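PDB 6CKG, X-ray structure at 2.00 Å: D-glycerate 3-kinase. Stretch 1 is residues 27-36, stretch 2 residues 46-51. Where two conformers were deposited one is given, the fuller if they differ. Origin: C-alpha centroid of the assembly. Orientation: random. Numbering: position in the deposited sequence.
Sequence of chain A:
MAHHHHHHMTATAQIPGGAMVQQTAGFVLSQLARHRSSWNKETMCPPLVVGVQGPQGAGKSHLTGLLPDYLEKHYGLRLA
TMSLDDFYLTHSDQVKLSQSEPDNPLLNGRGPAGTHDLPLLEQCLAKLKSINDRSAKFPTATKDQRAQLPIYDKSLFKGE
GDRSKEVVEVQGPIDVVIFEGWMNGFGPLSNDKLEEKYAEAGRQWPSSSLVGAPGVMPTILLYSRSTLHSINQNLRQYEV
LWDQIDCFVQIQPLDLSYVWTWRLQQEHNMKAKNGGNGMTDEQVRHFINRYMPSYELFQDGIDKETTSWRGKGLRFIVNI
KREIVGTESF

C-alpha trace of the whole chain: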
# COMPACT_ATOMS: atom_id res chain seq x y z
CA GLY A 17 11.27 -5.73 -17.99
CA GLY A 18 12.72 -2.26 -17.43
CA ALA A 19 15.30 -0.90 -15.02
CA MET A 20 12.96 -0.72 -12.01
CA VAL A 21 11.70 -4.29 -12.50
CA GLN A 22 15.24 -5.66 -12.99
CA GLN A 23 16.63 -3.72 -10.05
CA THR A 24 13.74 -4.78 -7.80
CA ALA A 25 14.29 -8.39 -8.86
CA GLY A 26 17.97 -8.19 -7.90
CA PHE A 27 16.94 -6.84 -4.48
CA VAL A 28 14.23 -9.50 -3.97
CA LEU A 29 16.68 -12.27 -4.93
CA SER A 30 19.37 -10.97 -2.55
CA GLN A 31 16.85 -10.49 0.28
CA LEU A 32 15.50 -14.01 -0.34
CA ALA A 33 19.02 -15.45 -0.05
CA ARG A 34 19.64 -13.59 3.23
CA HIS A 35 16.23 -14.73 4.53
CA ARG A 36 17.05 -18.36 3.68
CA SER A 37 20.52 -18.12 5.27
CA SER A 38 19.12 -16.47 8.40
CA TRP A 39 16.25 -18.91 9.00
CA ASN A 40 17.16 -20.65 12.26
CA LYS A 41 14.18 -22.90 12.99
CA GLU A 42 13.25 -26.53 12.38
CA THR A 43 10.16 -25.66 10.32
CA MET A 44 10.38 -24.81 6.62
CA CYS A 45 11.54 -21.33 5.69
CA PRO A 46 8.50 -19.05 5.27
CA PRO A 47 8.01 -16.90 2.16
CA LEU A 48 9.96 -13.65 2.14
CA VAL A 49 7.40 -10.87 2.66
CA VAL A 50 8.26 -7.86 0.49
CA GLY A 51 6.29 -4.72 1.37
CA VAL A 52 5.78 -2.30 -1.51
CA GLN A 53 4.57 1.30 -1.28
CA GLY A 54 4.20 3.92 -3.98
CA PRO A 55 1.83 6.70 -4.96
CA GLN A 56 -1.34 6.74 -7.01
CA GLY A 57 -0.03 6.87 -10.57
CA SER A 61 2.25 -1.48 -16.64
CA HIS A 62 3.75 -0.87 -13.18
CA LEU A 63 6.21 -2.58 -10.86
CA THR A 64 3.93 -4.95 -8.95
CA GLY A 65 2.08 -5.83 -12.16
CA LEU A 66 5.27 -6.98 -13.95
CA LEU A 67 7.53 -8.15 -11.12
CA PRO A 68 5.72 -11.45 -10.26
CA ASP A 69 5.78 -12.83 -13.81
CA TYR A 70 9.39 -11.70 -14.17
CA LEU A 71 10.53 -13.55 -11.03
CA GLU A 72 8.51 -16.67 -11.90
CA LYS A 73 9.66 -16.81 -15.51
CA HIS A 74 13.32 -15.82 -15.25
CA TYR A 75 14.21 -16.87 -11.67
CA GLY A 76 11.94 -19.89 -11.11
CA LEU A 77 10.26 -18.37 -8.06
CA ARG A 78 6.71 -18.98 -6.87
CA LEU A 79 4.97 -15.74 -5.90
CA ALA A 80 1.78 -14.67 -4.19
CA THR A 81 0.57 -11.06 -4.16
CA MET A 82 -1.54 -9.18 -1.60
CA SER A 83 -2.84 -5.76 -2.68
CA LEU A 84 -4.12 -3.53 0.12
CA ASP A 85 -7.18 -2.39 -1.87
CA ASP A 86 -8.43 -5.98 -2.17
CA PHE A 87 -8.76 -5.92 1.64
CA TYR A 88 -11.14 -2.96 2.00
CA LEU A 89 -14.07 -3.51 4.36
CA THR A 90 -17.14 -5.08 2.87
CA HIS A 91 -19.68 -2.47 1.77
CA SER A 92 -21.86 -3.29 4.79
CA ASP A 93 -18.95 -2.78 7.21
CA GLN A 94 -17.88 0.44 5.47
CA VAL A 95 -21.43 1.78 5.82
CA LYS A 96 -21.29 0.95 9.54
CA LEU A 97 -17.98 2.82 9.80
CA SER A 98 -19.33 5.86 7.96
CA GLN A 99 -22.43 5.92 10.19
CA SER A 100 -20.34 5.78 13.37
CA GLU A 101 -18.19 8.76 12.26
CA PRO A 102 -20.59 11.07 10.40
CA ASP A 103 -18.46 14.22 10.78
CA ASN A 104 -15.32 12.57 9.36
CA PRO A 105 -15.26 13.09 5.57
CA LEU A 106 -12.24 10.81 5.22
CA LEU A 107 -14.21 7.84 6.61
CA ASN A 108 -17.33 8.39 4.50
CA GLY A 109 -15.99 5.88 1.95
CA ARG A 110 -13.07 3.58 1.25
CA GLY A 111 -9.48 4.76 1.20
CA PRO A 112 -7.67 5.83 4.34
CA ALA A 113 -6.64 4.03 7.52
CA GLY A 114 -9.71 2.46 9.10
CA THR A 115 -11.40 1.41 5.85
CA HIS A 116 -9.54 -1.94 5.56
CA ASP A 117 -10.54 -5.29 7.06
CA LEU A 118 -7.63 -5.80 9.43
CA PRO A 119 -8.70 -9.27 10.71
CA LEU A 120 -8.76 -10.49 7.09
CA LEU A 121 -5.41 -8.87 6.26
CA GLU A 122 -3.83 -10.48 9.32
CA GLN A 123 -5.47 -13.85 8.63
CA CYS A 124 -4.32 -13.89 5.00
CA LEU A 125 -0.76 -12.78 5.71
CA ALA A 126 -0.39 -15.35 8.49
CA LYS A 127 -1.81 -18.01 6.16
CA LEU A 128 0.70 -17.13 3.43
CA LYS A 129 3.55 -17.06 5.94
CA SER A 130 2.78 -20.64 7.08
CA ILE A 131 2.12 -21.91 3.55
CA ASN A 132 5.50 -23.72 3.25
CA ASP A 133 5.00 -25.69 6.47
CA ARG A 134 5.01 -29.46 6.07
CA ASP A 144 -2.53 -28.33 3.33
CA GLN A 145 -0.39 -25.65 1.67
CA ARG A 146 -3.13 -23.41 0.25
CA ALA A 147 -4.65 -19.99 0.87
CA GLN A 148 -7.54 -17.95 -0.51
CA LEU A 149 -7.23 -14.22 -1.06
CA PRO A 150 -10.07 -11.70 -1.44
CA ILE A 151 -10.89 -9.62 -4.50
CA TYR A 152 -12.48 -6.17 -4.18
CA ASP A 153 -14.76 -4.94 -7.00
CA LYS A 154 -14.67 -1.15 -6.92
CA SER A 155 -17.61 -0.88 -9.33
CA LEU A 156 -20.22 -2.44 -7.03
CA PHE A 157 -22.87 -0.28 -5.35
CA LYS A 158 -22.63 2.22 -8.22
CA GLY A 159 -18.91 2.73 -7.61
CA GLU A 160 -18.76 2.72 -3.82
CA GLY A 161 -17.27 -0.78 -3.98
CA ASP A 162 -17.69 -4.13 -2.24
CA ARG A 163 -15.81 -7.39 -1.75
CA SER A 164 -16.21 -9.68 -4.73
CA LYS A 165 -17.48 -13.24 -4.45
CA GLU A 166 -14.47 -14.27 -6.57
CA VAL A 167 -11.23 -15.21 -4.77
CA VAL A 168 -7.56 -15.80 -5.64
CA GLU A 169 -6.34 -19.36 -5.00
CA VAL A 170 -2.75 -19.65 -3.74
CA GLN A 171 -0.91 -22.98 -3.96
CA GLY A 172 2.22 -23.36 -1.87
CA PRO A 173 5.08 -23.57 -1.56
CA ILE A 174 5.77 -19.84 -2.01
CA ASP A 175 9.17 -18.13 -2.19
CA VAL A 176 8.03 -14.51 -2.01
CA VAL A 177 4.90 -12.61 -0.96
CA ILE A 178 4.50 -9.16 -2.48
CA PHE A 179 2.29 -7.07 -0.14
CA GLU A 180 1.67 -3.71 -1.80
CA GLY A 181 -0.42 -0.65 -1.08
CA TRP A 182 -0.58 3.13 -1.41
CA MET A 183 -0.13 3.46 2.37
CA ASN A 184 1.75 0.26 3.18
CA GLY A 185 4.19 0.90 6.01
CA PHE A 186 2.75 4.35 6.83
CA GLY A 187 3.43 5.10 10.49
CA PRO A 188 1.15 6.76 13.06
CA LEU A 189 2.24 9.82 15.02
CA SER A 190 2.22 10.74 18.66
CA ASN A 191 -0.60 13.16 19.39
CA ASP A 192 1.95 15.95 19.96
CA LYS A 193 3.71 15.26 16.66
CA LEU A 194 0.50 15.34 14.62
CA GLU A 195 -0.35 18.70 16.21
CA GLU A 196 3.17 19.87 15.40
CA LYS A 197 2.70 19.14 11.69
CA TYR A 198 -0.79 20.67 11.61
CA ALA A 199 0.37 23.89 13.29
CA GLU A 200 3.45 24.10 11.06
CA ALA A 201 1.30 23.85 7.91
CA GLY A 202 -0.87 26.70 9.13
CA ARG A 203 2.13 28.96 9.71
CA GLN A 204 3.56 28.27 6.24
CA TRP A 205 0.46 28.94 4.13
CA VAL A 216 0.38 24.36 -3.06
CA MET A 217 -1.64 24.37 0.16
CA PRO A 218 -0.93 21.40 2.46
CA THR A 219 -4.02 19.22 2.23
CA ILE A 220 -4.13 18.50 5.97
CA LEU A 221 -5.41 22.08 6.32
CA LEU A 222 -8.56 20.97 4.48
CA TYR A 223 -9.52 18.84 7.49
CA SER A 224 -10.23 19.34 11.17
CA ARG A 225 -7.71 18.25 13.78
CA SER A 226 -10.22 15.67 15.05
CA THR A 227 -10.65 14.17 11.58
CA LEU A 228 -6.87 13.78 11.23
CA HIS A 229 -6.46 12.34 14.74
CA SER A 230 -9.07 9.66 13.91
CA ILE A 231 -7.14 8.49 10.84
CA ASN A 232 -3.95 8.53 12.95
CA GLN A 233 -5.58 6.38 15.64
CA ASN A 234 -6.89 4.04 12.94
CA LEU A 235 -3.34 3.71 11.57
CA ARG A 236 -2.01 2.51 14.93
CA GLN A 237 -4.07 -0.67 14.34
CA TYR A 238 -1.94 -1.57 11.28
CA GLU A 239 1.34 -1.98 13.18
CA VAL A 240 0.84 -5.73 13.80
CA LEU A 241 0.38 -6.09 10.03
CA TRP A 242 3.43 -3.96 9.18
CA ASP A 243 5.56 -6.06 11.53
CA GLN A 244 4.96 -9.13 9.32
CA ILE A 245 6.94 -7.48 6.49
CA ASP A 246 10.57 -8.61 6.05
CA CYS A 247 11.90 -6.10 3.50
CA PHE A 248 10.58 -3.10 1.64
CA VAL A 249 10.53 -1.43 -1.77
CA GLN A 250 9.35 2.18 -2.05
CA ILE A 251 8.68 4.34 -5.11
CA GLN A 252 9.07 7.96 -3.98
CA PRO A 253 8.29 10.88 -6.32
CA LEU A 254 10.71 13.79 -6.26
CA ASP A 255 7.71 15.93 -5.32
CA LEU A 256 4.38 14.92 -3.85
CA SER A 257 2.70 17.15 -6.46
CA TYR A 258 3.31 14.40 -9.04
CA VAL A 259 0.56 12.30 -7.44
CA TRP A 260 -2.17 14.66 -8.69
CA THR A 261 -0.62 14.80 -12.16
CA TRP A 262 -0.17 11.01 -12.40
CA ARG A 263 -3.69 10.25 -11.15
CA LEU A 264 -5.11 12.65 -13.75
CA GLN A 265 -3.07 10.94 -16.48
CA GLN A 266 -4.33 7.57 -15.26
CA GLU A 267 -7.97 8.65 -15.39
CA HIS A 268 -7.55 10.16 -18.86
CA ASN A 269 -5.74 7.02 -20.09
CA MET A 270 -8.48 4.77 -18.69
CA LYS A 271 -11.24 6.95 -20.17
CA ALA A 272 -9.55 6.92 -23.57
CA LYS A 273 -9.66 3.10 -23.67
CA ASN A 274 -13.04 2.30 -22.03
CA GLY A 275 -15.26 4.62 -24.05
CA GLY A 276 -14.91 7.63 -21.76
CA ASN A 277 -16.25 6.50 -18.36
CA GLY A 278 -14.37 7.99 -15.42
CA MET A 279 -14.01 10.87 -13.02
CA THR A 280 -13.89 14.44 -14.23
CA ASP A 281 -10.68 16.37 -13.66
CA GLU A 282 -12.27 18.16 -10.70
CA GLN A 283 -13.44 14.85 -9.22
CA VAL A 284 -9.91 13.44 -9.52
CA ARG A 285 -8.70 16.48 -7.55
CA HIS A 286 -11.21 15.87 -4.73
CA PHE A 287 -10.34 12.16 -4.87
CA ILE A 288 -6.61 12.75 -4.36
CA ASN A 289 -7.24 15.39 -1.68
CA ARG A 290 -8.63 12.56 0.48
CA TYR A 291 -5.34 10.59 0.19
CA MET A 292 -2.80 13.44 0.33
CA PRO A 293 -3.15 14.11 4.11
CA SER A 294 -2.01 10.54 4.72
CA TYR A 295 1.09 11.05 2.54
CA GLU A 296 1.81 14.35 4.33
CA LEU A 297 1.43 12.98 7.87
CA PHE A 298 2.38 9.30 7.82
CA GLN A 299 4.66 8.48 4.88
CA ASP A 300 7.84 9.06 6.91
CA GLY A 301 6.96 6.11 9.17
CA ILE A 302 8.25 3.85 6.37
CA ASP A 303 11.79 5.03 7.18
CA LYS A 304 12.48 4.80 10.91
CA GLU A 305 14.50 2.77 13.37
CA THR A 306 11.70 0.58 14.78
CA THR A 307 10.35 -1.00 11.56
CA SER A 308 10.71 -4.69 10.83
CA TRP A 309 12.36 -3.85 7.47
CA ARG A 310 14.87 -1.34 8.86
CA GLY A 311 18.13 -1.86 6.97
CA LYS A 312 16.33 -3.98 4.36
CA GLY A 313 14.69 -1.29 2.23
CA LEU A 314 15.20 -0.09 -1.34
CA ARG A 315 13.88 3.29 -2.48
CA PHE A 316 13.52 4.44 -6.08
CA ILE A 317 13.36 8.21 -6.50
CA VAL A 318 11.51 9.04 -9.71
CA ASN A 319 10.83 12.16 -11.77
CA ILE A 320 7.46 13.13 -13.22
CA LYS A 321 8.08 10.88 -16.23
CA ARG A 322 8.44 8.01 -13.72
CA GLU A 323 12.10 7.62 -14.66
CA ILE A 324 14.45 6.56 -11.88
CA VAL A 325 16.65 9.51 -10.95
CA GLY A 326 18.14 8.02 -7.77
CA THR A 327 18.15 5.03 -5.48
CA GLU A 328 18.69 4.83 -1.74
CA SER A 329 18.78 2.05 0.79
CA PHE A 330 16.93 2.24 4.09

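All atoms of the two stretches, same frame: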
# COMPACT_ATOMS: atom_id res chain seq x y z
N PHE A 27 17.15 -7.07 -5.91
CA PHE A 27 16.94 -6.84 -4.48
C PHE A 27 16.12 -7.97 -3.84
O PHE A 27 16.45 -8.46 -2.75
CB PHE A 27 16.25 -5.49 -4.29
CG PHE A 27 15.84 -5.18 -2.87
CD1 PHE A 27 16.77 -4.71 -1.95
CD2 PHE A 27 14.52 -5.32 -2.46
CE1 PHE A 27 16.40 -4.40 -0.64
CE2 PHE A 27 14.14 -5.00 -1.14
CZ PHE A 27 15.09 -4.55 -0.24
N VAL A 28 15.02 -8.37 -4.48
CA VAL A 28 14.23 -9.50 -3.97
C VAL A 28 15.09 -10.77 -3.89
O VAL A 28 15.04 -11.50 -2.89
CB VAL A 28 12.97 -9.72 -4.82
CG1 VAL A 28 12.32 -11.03 -4.46
CG2 VAL A 28 11.98 -8.55 -4.57
N LEU A 29 15.87 -11.05 -4.93
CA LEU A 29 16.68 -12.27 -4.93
C LEU A 29 17.73 -12.24 -3.82
O LEU A 29 17.98 -13.26 -3.17
CB LEU A 29 17.35 -12.46 -6.30
CG LEU A 29 16.43 -12.84 -7.44
CD1 LEU A 29 17.08 -12.55 -8.78
CD2 LEU A 29 16.08 -14.31 -7.32
N SER A 30 18.36 -11.08 -3.61
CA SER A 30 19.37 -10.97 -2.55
C SER A 30 18.72 -11.06 -1.17
O SER A 30 19.25 -11.72 -0.27
CB SER A 30 20.14 -9.65 -2.72
OG SER A 30 20.57 -9.13 -1.48
N GLN A 31 17.57 -10.41 -1.00
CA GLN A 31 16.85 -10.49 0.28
C GLN A 31 16.36 -11.91 0.54
O GLN A 31 16.37 -12.38 1.69
CB GLN A 31 15.68 -9.52 0.28
CG GLN A 31 16.09 -8.03 0.38
CD GLN A 31 16.73 -7.70 1.70
OE1 GLN A 31 16.35 -8.25 2.74
NE2 GLN A 31 17.73 -6.81 1.68
N LEU A 32 15.91 -12.61 -0.50
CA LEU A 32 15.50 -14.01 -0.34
C LEU A 32 16.67 -14.87 0.12
O LEU A 32 16.51 -15.73 1.01
CB LEU A 32 14.91 -14.55 -1.64
CG LEU A 32 14.46 -16.03 -1.64
CD1 LEU A 32 13.39 -16.29 -0.57
CD2 LEU A 32 13.93 -16.46 -3.00
N ALA A 33 17.85 -14.66 -0.46
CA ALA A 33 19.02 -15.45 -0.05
C ALA A 33 19.41 -15.18 1.40
O ALA A 33 19.75 -16.11 2.13
CB ALA A 33 20.20 -15.18 -0.99
N ARG A 34 19.37 -13.91 1.83
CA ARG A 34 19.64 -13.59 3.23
C ARG A 34 18.61 -14.24 4.15
O ARG A 34 18.96 -14.84 5.17
CB ARG A 34 19.64 -12.07 3.43
CG ARG A 34 19.91 -11.62 4.86
CD ARG A 34 19.36 -10.22 5.13
NE ARG A 34 18.00 -10.07 4.61
CZ ARG A 34 16.92 -10.63 5.14
NH1 ARG A 34 17.03 -11.39 6.22
NH2 ARG A 34 15.73 -10.45 4.58
N HIS A 35 17.33 -14.10 3.81
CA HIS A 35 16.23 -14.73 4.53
C HIS A 35 16.46 -16.23 4.71
O HIS A 35 16.32 -16.77 5.81
CB HIS A 35 14.94 -14.44 3.76
CG HIS A 35 13.68 -14.98 4.37
ND1 HIS A 35 13.17 -14.52 5.57
CD2 HIS A 35 12.78 -15.87 3.90
CE1 HIS A 35 12.04 -15.15 5.83
NE2 HIS A 35 11.78 -15.97 4.84
N ARG A 36 16.84 -16.92 3.62
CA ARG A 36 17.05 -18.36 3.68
C ARG A 36 18.29 -18.72 4.50
O ARG A 36 18.31 -19.76 5.18
CB ARG A 36 17.17 -18.93 2.26
CG ARG A 36 15.90 -18.86 1.41
CD ARG A 36 15.10 -20.15 1.50
NE ARG A 36 13.77 -20.04 0.89
CZ ARG A 36 13.53 -20.23 -0.40
NH1 ARG A 36 14.53 -20.53 -1.22
NH2 ARG A 36 12.30 -20.12 -0.88
N PRO A 46 9.70 -19.70 5.78
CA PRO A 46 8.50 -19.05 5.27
C PRO A 46 8.81 -18.25 4.02
O PRO A 46 9.98 -17.98 3.73
CB PRO A 46 8.08 -18.11 6.42
CG PRO A 46 8.96 -18.46 7.57
CD PRO A 46 10.18 -19.08 7.03
N PRO A 47 7.78 -17.86 3.25
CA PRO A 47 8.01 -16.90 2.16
C PRO A 47 8.64 -15.62 2.71
O PRO A 47 8.34 -15.19 3.83
CB PRO A 47 6.60 -16.61 1.62
CG PRO A 47 5.71 -17.65 2.22
CD PRO A 47 6.35 -18.15 3.46
N LEU A 48 9.50 -15.01 1.90
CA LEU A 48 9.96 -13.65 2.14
C LEU A 48 8.80 -12.70 1.88
O LEU A 48 8.23 -12.73 0.79
CB LEU A 48 11.14 -13.32 1.23
CG LEU A 48 11.67 -11.89 1.27
CD1 LEU A 48 12.47 -11.67 2.56
CD2 LEU A 48 12.54 -11.60 0.03
N VAL A 49 8.46 -11.86 2.85
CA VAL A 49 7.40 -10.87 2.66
C VAL A 49 8.05 -9.55 2.25
O VAL A 49 8.77 -8.93 3.03
CB VAL A 49 6.55 -10.67 3.93
CG1 VAL A 49 5.45 -9.65 3.64
CG2 VAL A 49 5.95 -11.98 4.41
N VAL A 50 7.76 -9.12 1.03
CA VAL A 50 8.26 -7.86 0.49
C VAL A 50 7.11 -6.85 0.55
O VAL A 50 6.14 -6.98 -0.20
CB VAL A 50 8.76 -8.03 -0.95
CG1 VAL A 50 9.35 -6.73 -1.47
CG2 VAL A 50 9.77 -9.18 -1.06
N GLY A 51 7.22 -5.85 1.43
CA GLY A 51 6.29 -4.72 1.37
C GLY A 51 6.63 -3.79 0.22
O GLY A 51 7.80 -3.57 -0.10
O HOH W 1 11.22 -18.44 1.44

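This is a small helix-on-strand packing contact in which one leucine of the strand packs against the helix, flanked by a valine pair at one end and a histidine-to-carbonyl hydrogen bond at the other. The helix of residues 27-36 runs at 141° to the strand of residues 48-51, closer to antiparallel than to parallel, and their axes approach to 9.2 Å. The two stretches together bury 352 Å²; Leu48, Leu32, Val28 and Val50 are buried, while His35 stays partly exposed.

Leu48 is the centre of the contact and has the largest area covered by the other stretch, 117 Å². Its CA-to-CB bond points toward the helix, and with chi1 t and chi2 p, CD2 lies nearest Val28 and Leu32, CD1 nearest His35 and Arg34, and both are near Gln31. CD2 sits against the helix backbone and the base of its side chains: 3.6 Å from Leu32 N, 4.1 Å from Leu32 CB, 3.8 Å from Val28 O and 3.8 Å from Gln31 CB. Leu32 N and Val28 O are already hydrogen-bonded to each other at 2.8 Å, so a methyl can lie on them without leaving either unpaired. CD1 lies over one face of the His35 ring, 3.9 Å from His35 CB, while Leu48 CA is 4.2 Å from the ring centroid in a CH-pi contact. The branch at CG lets one apolar side chain touch both the helix backbone and His35.

One turn back along the helix from Leu32, Val28 meets Val50, CG2 to CG2 at 4.2 Å. Val50 points toward the helix as Leu48 does, whereas Val49 between them points away, the usual alternation of a strand. The two buried valines meet in a small apolar contact.

At the other end His35, chi1 t, points toward the second stretch and does two jobs. Its ring edge carries NE2 to Pro46 O, a hydrogen bond of 2.9 Å with an N-H...acceptor angle of 148°; its pi face receives Leu48. Proline has no backbone N-H to offer, but its carbonyl remains a good acceptor, and Pro46 O accepts twice: from His35 NE2, and from a water oxygen at 2.6 Å that in turn accepts from Arg36 NE at 3.1 Å, bridging the stretches beside the direct bond.

Gln31 and Arg34 form a local polar pair: Gln31 OE1 accepts from Arg34 NH2 at 2.9 Å and from Arg34 NE at 3.1 Å. Held in this way, the guanidinium also brings Arg34 NH2 to 4.0 Å from Leu48 CD1. The rule is economical: one well-seated leucine, a valine pair, one direct hydrogen bond and a water bridge beside it.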